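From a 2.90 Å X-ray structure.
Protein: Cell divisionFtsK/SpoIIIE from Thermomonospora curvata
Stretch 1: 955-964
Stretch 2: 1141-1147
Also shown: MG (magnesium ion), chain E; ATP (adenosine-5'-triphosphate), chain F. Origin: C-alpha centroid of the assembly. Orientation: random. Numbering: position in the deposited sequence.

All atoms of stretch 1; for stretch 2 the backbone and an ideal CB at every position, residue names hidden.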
# COMPACT_ATOMS: atom_id res chain seq x y z
N SER A 955 41.55 -26.75 -6.15
CA SER A 955 42.77 -26.78 -6.96
C SER A 955 42.94 -25.51 -7.79
O SER A 955 44.06 -25.03 -7.97
CB SER A 955 42.77 -28.00 -7.88
OG SER A 955 42.63 -29.20 -7.14
N ASN A 956 41.83 -24.98 -8.30
CA ASN A 956 41.86 -23.75 -9.07
C ASN A 956 42.31 -22.57 -8.24
O ASN A 956 43.12 -21.75 -8.68
CB ASN A 956 40.49 -23.47 -9.68
CG ASN A 956 40.43 -22.12 -10.36
OD1 ASN A 956 40.80 -21.99 -11.53
ND2 ASN A 956 39.95 -21.11 -9.64
N LEU A 957 41.79 -22.48 -7.02
CA LEU A 957 42.15 -21.40 -6.10
C LEU A 957 43.62 -21.50 -5.72
O LEU A 957 44.29 -20.49 -5.54
CB LEU A 957 41.28 -21.45 -4.85
CG LEU A 957 41.64 -20.48 -3.73
CD1 LEU A 957 41.55 -19.04 -4.22
CD2 LEU A 957 40.74 -20.69 -2.53
N LEU A 958 44.12 -22.73 -5.62
CA LEU A 958 45.51 -22.96 -5.26
C LEU A 958 46.45 -22.50 -6.37
O LEU A 958 47.51 -21.94 -6.10
CB LEU A 958 45.74 -24.44 -4.94
CG LEU A 958 45.62 -24.84 -3.47
CD1 LEU A 958 46.75 -24.24 -2.67
CD2 LEU A 958 44.29 -24.39 -2.90
N ARG A 959 46.05 -22.74 -7.61
CA ARG A 959 46.83 -22.29 -8.76
C ARG A 959 46.74 -20.78 -8.91
O ARG A 959 47.70 -20.14 -9.33
CB ARG A 959 46.35 -22.99 -10.04
CG ARG A 959 46.78 -24.44 -10.13
CD ARG A 959 46.36 -25.08 -11.45
NE ARG A 959 45.01 -25.63 -11.39
CZ ARG A 959 43.97 -25.12 -12.06
NH1 ARG A 959 44.13 -24.06 -12.83
NH2 ARG A 959 42.78 -25.68 -11.94
N LEU A 960 45.60 -20.22 -8.55
CA LEU A 960 45.40 -18.77 -8.60
C LEU A 960 46.33 -18.05 -7.62
O LEU A 960 47.01 -17.10 -7.99
CB LEU A 960 43.95 -18.41 -8.29
CG LEU A 960 43.62 -16.92 -8.34
CD1 LEU A 960 43.78 -16.39 -9.76
CD2 LEU A 960 42.22 -16.64 -7.82
N ILE A 961 46.33 -18.51 -6.37
CA ILE A 961 47.17 -17.92 -5.34
C ILE A 961 48.65 -18.09 -5.67
O ILE A 961 49.44 -17.17 -5.49
CB ILE A 961 46.89 -18.55 -3.95
CG1 ILE A 961 45.44 -18.29 -3.54
CG2 ILE A 961 47.83 -17.98 -2.91
CD1 ILE A 961 45.11 -18.79 -2.16
N THR A 962 49.00 -19.27 -6.17
CA THR A 962 50.38 -19.56 -6.55
C THR A 962 50.85 -18.60 -7.63
O THR A 962 51.88 -17.94 -7.48
CB THR A 962 50.54 -21.01 -7.05
OG1 THR A 962 50.00 -21.91 -6.08
CG2 THR A 962 52.00 -21.33 -7.27
N ALA A 963 50.08 -18.51 -8.71
CA ALA A 963 50.41 -17.63 -9.83
C ALA A 963 50.56 -16.19 -9.38
O ALA A 963 51.33 -15.42 -9.97
CB ALA A 963 49.35 -17.74 -10.91
N GLY A 964 49.82 -15.81 -8.34
CA GLY A 964 49.93 -14.48 -7.77
C GLY A 964 51.27 -14.26 -7.11
O GLY A 964 51.81 -13.16 -7.14
N UNK A 1141 33.35 -14.53 -3.99
CA UNK A 1141 33.43 -15.39 -5.16
C UNK A 1141 34.85 -15.41 -5.69
O UNK A 1141 35.39 -14.38 -6.08
CB UNK A 1141 32.46 -14.93 -6.25
N UNK A 1142 35.47 -16.59 -5.70
CA UNK A 1142 36.85 -16.70 -6.15
C UNK A 1142 36.94 -16.66 -7.67
O UNK A 1142 35.97 -16.92 -8.37
CB UNK A 1142 37.48 -17.99 -5.62
N UNK A 1143 38.13 -16.32 -8.18
CA UNK A 1143 38.32 -16.13 -9.61
C UNK A 1143 38.74 -17.42 -10.31
O UNK A 1143 39.42 -18.26 -9.72
CB UNK A 1143 39.36 -15.04 -9.86
N UNK A 1144 38.34 -17.56 -11.57
CA UNK A 1144 38.66 -18.74 -12.36
C UNK A 1144 39.89 -18.51 -13.23
O UNK A 1144 39.98 -17.51 -13.94
CB UNK A 1144 37.47 -19.13 -13.23
N UNK A 1145 40.84 -19.44 -13.16
CA UNK A 1145 42.08 -19.33 -13.93
C UNK A 1145 42.20 -20.47 -14.93
O UNK A 1145 42.38 -21.63 -14.54
CB UNK A 1145 43.29 -19.32 -13.00
N UNK A 1146 42.12 -20.15 -16.21
CA UNK A 1146 42.20 -21.16 -17.26
C UNK A 1146 43.58 -21.79 -17.34
O UNK A 1146 44.57 -21.18 -16.93
CB UNK A 1146 41.83 -20.55 -18.61
N UNK A 1147 43.63 -23.00 -17.88
CA UNK A 1147 44.87 -23.77 -18.01
C UNK A 1147 45.57 -23.94 -16.67
O UNK A 1147 44.97 -24.43 -15.71
CB UNK A 1147 45.81 -23.09 -19.00
MG MG E . 41.20 -30.79 -6.50
PG ATP F . 38.60 -32.16 -6.97
O1G ATP F . 39.13 -32.24 -8.38
O2G ATP F . 37.49 -33.14 -6.66
O3G ATP F . 39.67 -32.08 -5.92
PB ATP F . 38.72 -29.39 -7.19
O1B ATP F . 40.08 -29.75 -7.72
O2B ATP F . 38.59 -28.50 -5.99
O3B ATP F . 37.88 -30.73 -6.90
PA ATP F . 38.66 -27.79 -9.46
O1A ATP F . 39.22 -26.57 -8.78
O2A ATP F . 39.59 -28.70 -10.23
O3A ATP F . 37.88 -28.67 -8.36
O5' ATP F . 37.47 -27.33 -10.44
C5' ATP F . 36.47 -28.25 -10.85
C4' ATP F . 35.49 -27.50 -11.74
O4' ATP F . 35.04 -26.32 -11.06
C3' ATP F . 36.15 -27.05 -13.03
O3' ATP F . 35.54 -27.70 -14.14
C2' ATP F . 35.93 -25.55 -13.12
O2' ATP F . 35.22 -25.24 -14.32
C1' ATP F . 35.10 -25.18 -11.91
N9 ATP F . 35.73 -24.05 -11.18
C8 ATP F . 36.88 -24.11 -10.49
N7 ATP F . 37.19 -22.91 -9.94
C5 ATP F . 36.22 -22.05 -10.28
C6 ATP F . 35.93 -20.62 -10.04
N6 ATP F . 36.76 -19.85 -9.29
N1 ATP F . 34.81 -20.10 -10.58
C2 ATP F . 33.97 -20.85 -11.32
N3 ATP F . 34.17 -22.16 -11.58
C4 ATP F . 35.26 -22.80 -11.10

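Position 1141 lies in extended backbone (phi/psi -125/118), and its ideal CB has no atom of the helix within 5.5 Å. The helix therefore sets no preference, and many residues would fit. The deposited residue is Gln1141, whose NE2 comes within 3.8 Å of N1 of the ATP adenine.

At 1142 the CA-to-CB bond points toward the helix, and the ideal CB sits 4.4 Å from Leu957 CD1, with Leu960 CD2 a little farther off. An apolar surface so close favours a small or medium side chain carrying a methyl group: valine, threonine or alanine would all serve. The residue is Thr1142. Its CG2 packs 4.1 Å from Leu957 CD1, while its backbone O accepts a hydrogen bond from ATP N6 at 3.2 Å.

At 1143 the CA-to-CB bond points sideways, yet the ideal CB is already 3.9 Å from Leu960 CD2. A small apolar group suits this spot. Ala1143 supplies a single methyl, which meets the leucine methyl at van der Waals distance. The polar contact here belongs to the backbone: Asn956 ND2 donates to Ala1143 O at 2.9 Å.

At 1144 the CA-to-CB bond points away from the helix, so a large side chain has room, and the adenine lies nearby. Polar, aliphatic or aromatic residues are all plausible. It is Tyr1144, with chi1 in t; its ring passes the helix, with Tyr1144 CD1 3.6 Å from Asn956 OD1.

At 1145 the CA-to-CB bond points toward the helix. The backbone N donates to Asn956 OD1 at 3.0 Å with a nearly straight angle of 168°, so the one amide side chain of Asn956 engages both 1143 and 1145. The ideal CB lies 3.9 Å from Asn956 OD1 and 4.4 Å from Leu960 CD1, and beyond it the helix offers an aliphatic flank and the backbone O of Arg959. A long side chain with an apolar stem and a polar end fits; an acidic end could also answer Arg959. The deposited Arg1145 is extended, chi1 to chi3 all t. Its CD lies 4.1 Å from Leu960 CA and its NE 3.6 Å from Ala963 CB, with Arg959 O over one guanidinium face. Its NH1 stands 4.0 Å from Arg959 NH1, a like-charge approach; Arg959 NH1 also makes a weak 3.4 Å hydrogen bond to Arg1145 O.

At 1146 CA-to-CB points away, suiting polar or charged residues; Glu1146 OE1 accepts a hydrogen bond from 1147 N at 2.8 Å. At 1147 it also points away, and positive phi (56°) comes easiest to glycine or asparagine. Ser1147 meets the helix through its backbone.

Stretch 2 1141-1147: QTAYRES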
# COMPACT_ATOMS: atom_id res chain seq x y z
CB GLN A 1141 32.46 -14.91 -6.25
CG GLN A 1141 32.65 -15.60 -7.59
CD GLN A 1141 32.05 -16.99 -7.63
OE1 GLN A 1141 31.11 -17.29 -6.90
NE2 GLN A 1141 32.60 -17.84 -8.49
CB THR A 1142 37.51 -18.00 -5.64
OG1 THR A 1142 36.72 -19.13 -6.04
CG2 THR A 1142 37.61 -17.98 -4.13
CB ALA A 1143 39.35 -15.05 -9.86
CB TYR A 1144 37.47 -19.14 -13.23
CG TYR A 1144 37.74 -20.30 -14.15
CD1 TYR A 1144 37.89 -21.59 -13.65
CD2 TYR A 1144 37.84 -20.12 -15.52
CE1 TYR A 1144 38.14 -22.66 -14.49
CE2 TYR A 1144 38.08 -21.18 -16.37
CZ TYR A 1144 38.23 -22.45 -15.85
OH TYR A 1144 38.47 -23.51 -16.69
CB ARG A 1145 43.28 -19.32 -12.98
CG ARG A 1145 44.62 -19.30 -13.68
CD ARG A 1145 45.76 -19.32 -12.67
NE ARG A 1145 47.07 -19.26 -13.31
CZ ARG A 1145 47.72 -20.33 -13.77
NH1 ARG A 1145 47.18 -21.53 -13.66
NH2 ARG A 1145 48.91 -20.19 -14.33
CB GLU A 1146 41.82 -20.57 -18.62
CG GLU A 1146 40.43 -20.96 -19.11
CD GLU A 1146 40.33 -22.42 -19.55
OE1 GLU A 1146 41.32 -23.17 -19.42
OE2 GLU A 1146 39.25 -22.81 -20.04
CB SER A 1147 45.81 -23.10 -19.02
OG SER A 1147 45.25 -23.10 -20.32
O HOH W 1 42.36 -29.99 -5.08
O HOH W 2 42.25 -31.20 -8.17
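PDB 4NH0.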